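Local coordinates for protein putative Scyalone Dehydratase (Novosphingobium aromaticivorans DSM 12444, PDB 3EF8) that is of unknown function but has an NTF2-like, SnoaL-type fold and may act as a lyase related to scytalone dehydratase, at residues E14-D19 with D114-V119. Residues are numbered along the deposited sequence; the frame is centred on the assembly and turned at random.
Sequences ERMMFD and DTVVKV
M16 and M17, both selenomethionines, reach from helix 3-25 to V116 and D114 on strand 106-119, part of the helix-on-curved-sheet packing of the NTF2-like fold. The backbones stay well apart, with CA of M16 and CA of V116 9.8 Å from each other, and no hydrogen bond joins the segments; methyl tips span the gap.

Along M16, CB is still 6.8 Å from CG1 of V116. CG stands anti to the backbone N (chi1 -177°) and likewise meets nothing on strand segment 114-119. The bend at chi2 (-80°) leaves SE of M16 5.5 Å from V116 CG1; the further bend at chi3 (-79°) then turns CE of M16 to 3.6 Å from V116 CG1, an apolar methyl-to-methyl contact between two side chains that run past one another in opposite senses. F125 of strand 122-136 touches both residues.

M17 and D114 point at one another across the gap. D114 has its main polar partner elsewhere: OD2 forms a salt bridge with R128. A triethylene glycol, probably from the crystallisation liquor, lies about 6 Å from the D114 side chain and may mark a pocket. Against that same OD2 of D114, M17 places its CE at 3.9 Å.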
ATOM      1  N   GLU A  14       7.887   1.481 -10.815  1.00  7.70           N
ATOM      2  CA  GLU A  14       7.253   1.725  -9.500  1.00  7.39           C
ATOM      3  C   GLU A  14       7.849   2.991  -8.896  1.00  8.72           C
ATOM      4  O   GLU A  14       7.096   3.863  -8.388  1.00  8.23           O
ATOM      5  CB  GLU A  14       7.485   0.546  -8.586  1.00  7.07           C
ATOM      6  CG  GLU A  14       6.651  -0.675  -8.938  1.00  5.92           C
ATOM      7  CD  GLU A  14       6.950  -1.925  -8.195  1.00  7.66           C
ATOM      8  OE1 GLU A  14       8.056  -2.046  -7.636  1.00  9.35           O
ATOM      9  OE2 GLU A  14       6.074  -2.836  -8.228  1.00 11.68           O
ATOM     10  N   ARG A  15       9.178   3.130  -8.927  1.00  8.32           N
ATOM     11  CA  ARG A  15       9.821   4.339  -8.426  1.00  7.49           C
ATOM     12  C   ARG A  15       9.256   5.607  -9.072  1.00  9.23           C
ATOM     13  O   ARG A  15       9.021   6.625  -8.392  1.00  8.39           O
ATOM     14  CB  ARG A  15      11.354   4.255  -8.612  1.00  9.27           C
ATOM     15  CG  ARG A  15      12.127   5.478  -8.222  1.00  9.27           C
ATOM     16  CD  ARG A  15      11.780   5.947  -6.806  1.00 11.20           C
ATOM     17  NE  ARG A  15      12.625   7.052  -6.377  1.00 11.41           N
ATOM     18  CZ  ARG A  15      13.848   6.918  -5.864  1.00 13.02           C
ATOM     19  NH1 ARG A  15      14.406   5.731  -5.673  1.00 15.06           N
ATOM     20  NH2 ARG A  15      14.505   8.022  -5.545  1.00 18.00           N
HETATM   21  N   MSE A  16       9.063   5.567 -10.382  1.00  8.52           N
HETATM   22  CA  MSE A  16       8.545   6.752 -11.088  1.00  7.19           C
HETATM   23  C   MSE A  16       7.152   7.059 -10.598  1.00  9.86           C
HETATM   24  O   MSE A  16       6.806   8.232 -10.352  1.00  9.24           O
HETATM   25  CB  MSE A  16       8.602   6.523 -12.603  1.00 10.74           C
HETATM   26  CG  MSE A  16       8.179   7.679 -13.424  1.00 13.44           C
HETATM   27 SE   MSE A  16       6.259   7.918 -13.604  0.75  7.27          SE
HETATM   28  CE  MSE A  16       5.969   6.513 -14.990  1.00 10.18           C
HETATM   29  N   MSE A  17       6.337   6.021 -10.424  1.00  8.03           N
HETATM   30  CA  MSE A  17       4.962   6.206  -9.969  1.00  9.78           C
HETATM   31  C   MSE A  17       4.937   6.817  -8.560  1.00  7.99           C
HETATM   32  O   MSE A  17       4.065   7.639  -8.249  1.00  7.76           O
HETATM   33  CB  MSE A  17       4.185   4.905 -10.009  1.00  9.25           C
HETATM   34  CG  MSE A  17       4.075   4.334 -11.462  1.00  9.46           C
HETATM   35 SE   MSE A  17       3.313   2.602 -11.527  0.75  6.91          SE
HETATM   36  CE  MSE A  17       1.471   2.931 -10.964  1.00 11.01           C
ATOM     37  N   PHE A  18       5.884   6.401  -7.740  1.00  7.57           N
ATOM     38  CA  PHE A  18       5.992   6.912  -6.382  1.00  6.56           C
ATOM     39  C   PHE A  18       6.524   8.307  -6.381  1.00  6.44           C
ATOM     40  O   PHE A  18       6.078   9.175  -5.600  1.00  8.20           O
ATOM     41  CB  PHE A  18       6.860   6.019  -5.513  1.00  5.73           C
ATOM     42  CG  PHE A  18       6.370   4.593  -5.405  1.00  6.43           C
ATOM     43  CD1 PHE A  18       5.018   4.276  -5.549  1.00  6.66           C
ATOM     44  CD2 PHE A  18       7.262   3.567  -5.142  1.00  6.03           C
ATOM     45  CE1 PHE A  18       4.566   2.937  -5.453  1.00  7.34           C
ATOM     46  CE2 PHE A  18       6.834   2.260  -5.025  1.00  7.25           C
ATOM     47  CZ  PHE A  18       5.497   1.933  -5.201  1.00  8.06           C
ATOM     48  N   ASP A  19       7.488   8.589  -7.237  1.00  7.96           N
ATOM     49  CA  ASP A  19       7.974   9.961  -7.364  1.00  7.99           C
ATOM     50  C   ASP A  19       6.855  10.878  -7.789  1.00  8.70           C
ATOM     51  O   ASP A  19       6.708  12.015  -7.318  1.00  9.18           O
ATOM     52  CB  ASP A  19       9.075  10.057  -8.428  1.00 10.65           C
ATOM     53  CG  ASP A  19      10.403   9.468  -7.978  1.00 14.65           C
ATOM     54  OD1 ASP A  19      10.671   9.262  -6.763  1.00 12.98           O
ATOM     55  OD2 ASP A  19      11.249   9.212  -8.881  1.00 14.89           O
ATOM     56  N   ASP A 114      -2.496   2.523 -16.790  1.00  8.11           N
ATOM     57  CA  ASP A 114      -1.469   3.338 -17.369  1.00  8.90           C
ATOM     58  C   ASP A 114      -0.689   2.620 -18.458  1.00 10.83           C
ATOM     59  O   ASP A 114      -0.582   1.389 -18.461  1.00 10.02           O
ATOM     60  CB  ASP A 114      -0.451   3.734 -16.266  1.00  7.92           C
ATOM     61  CG  ASP A 114      -1.065   4.514 -15.093  1.00  7.94           C
ATOM     62  OD1 ASP A 114      -1.961   5.370 -15.324  1.00  9.56           O
ATOM     63  OD2 ASP A 114      -0.579   4.269 -13.947  1.00 10.53           O
ATOM     64  N   THR A 115      -0.181   3.398 -19.409  1.00 10.80           N
ATOM     65  CA  THR A 115       0.908   2.968 -20.273  1.00 10.72           C
ATOM     66  C   THR A 115       2.066   3.914 -20.054  1.00  8.92           C
ATOM     67  O   THR A 115       1.899   5.163 -20.123  1.00 10.18           O
ATOM     68  CB  THR A 115       0.490   2.973 -21.766  1.00 12.50           C
ATOM     69  OG1 THR A 115      -0.588   2.042 -21.941  1.00 14.29           O
ATOM     70  CG2 THR A 115       1.696   2.603 -22.698  1.00 15.75           C
ATOM     71  N   VAL A 116       3.196   3.314 -19.731  1.00  9.09           N
ATOM     72  CA  VAL A 116       4.449   3.982 -19.492  1.00 10.83           C
ATOM     73  C   VAL A 116       5.458   3.598 -20.594  1.00 11.29           C
ATOM     74  O   VAL A 116       5.438   2.494 -21.150  1.00 10.79           O
ATOM     75  CB  VAL A 116       4.983   3.689 -18.058  1.00 10.26           C
ATOM     76  CG1 VAL A 116       3.975   4.234 -17.027  1.00 11.90           C
ATOM     77  CG2 VAL A 116       5.256   2.229 -17.854  1.00  9.47           C
ATOM     78  N   VAL A 117       6.306   4.558 -20.929  1.00 12.24           N
ATOM     79  CA  VAL A 117       7.348   4.369 -21.937  1.00 11.03           C
ATOM     80  C   VAL A 117       8.655   4.861 -21.399  1.00 12.79           C
ATOM     81  O   VAL A 117       8.697   5.797 -20.631  1.00 11.59           O
ATOM     82  CB  VAL A 117       6.979   5.104 -23.265  1.00 11.18           C
ATOM     83  CG1 VAL A 117       5.754   4.449 -23.908  1.00 10.73           C
ATOM     84  CG2 VAL A 117       6.753   6.611 -23.001  1.00 12.83           C
ATOM     85  N   LYS A 118       9.741   4.229 -21.827  1.00 10.63           N
ATOM     86  CA  LYS A 118      11.064   4.598 -21.377  1.00 10.74           C
ATOM     87  C   LYS A 118      11.772   5.415 -22.433  1.00 13.90           C
ATOM     88  O   LYS A 118      11.954   4.973 -23.568  1.00 15.94           O
ATOM     89  CB  LYS A 118      11.890   3.388 -21.008  1.00 10.77           C
ATOM     90  CG  LYS A 118      13.025   3.680 -20.084  1.00 11.92           C
ATOM     91  CD  LYS A 118      13.948   2.487 -19.896  1.00 14.82           C
ATOM     92  CE  LYS A 118      15.087   2.809 -18.920  1.00 15.43           C
ATOM     93  NZ  LYS A 118      16.113   1.728 -18.798  1.00 16.01           N
ATOM     94  N   VAL A 119      12.155   6.609 -22.029  1.00 13.64           N
ATOM     95  CA  VAL A 119      12.793   7.558 -22.949  1.00 17.12           C
ATOM     96  C   VAL A 119      14.049   8.124 -22.323  1.00 18.04           C
ATOM     97  O   VAL A 119      14.014   8.664 -21.237  1.00 16.04           O
ATOM     98  CB  VAL A 119      11.817   8.637 -23.351  1.00 19.47           C
ATOM     99  CG1 VAL A 119      10.686   8.040 -24.175  1.00 23.65           C
ATOM    100  CG2 VAL A 119      11.235   9.369 -22.184  1.00 23.09           C
TER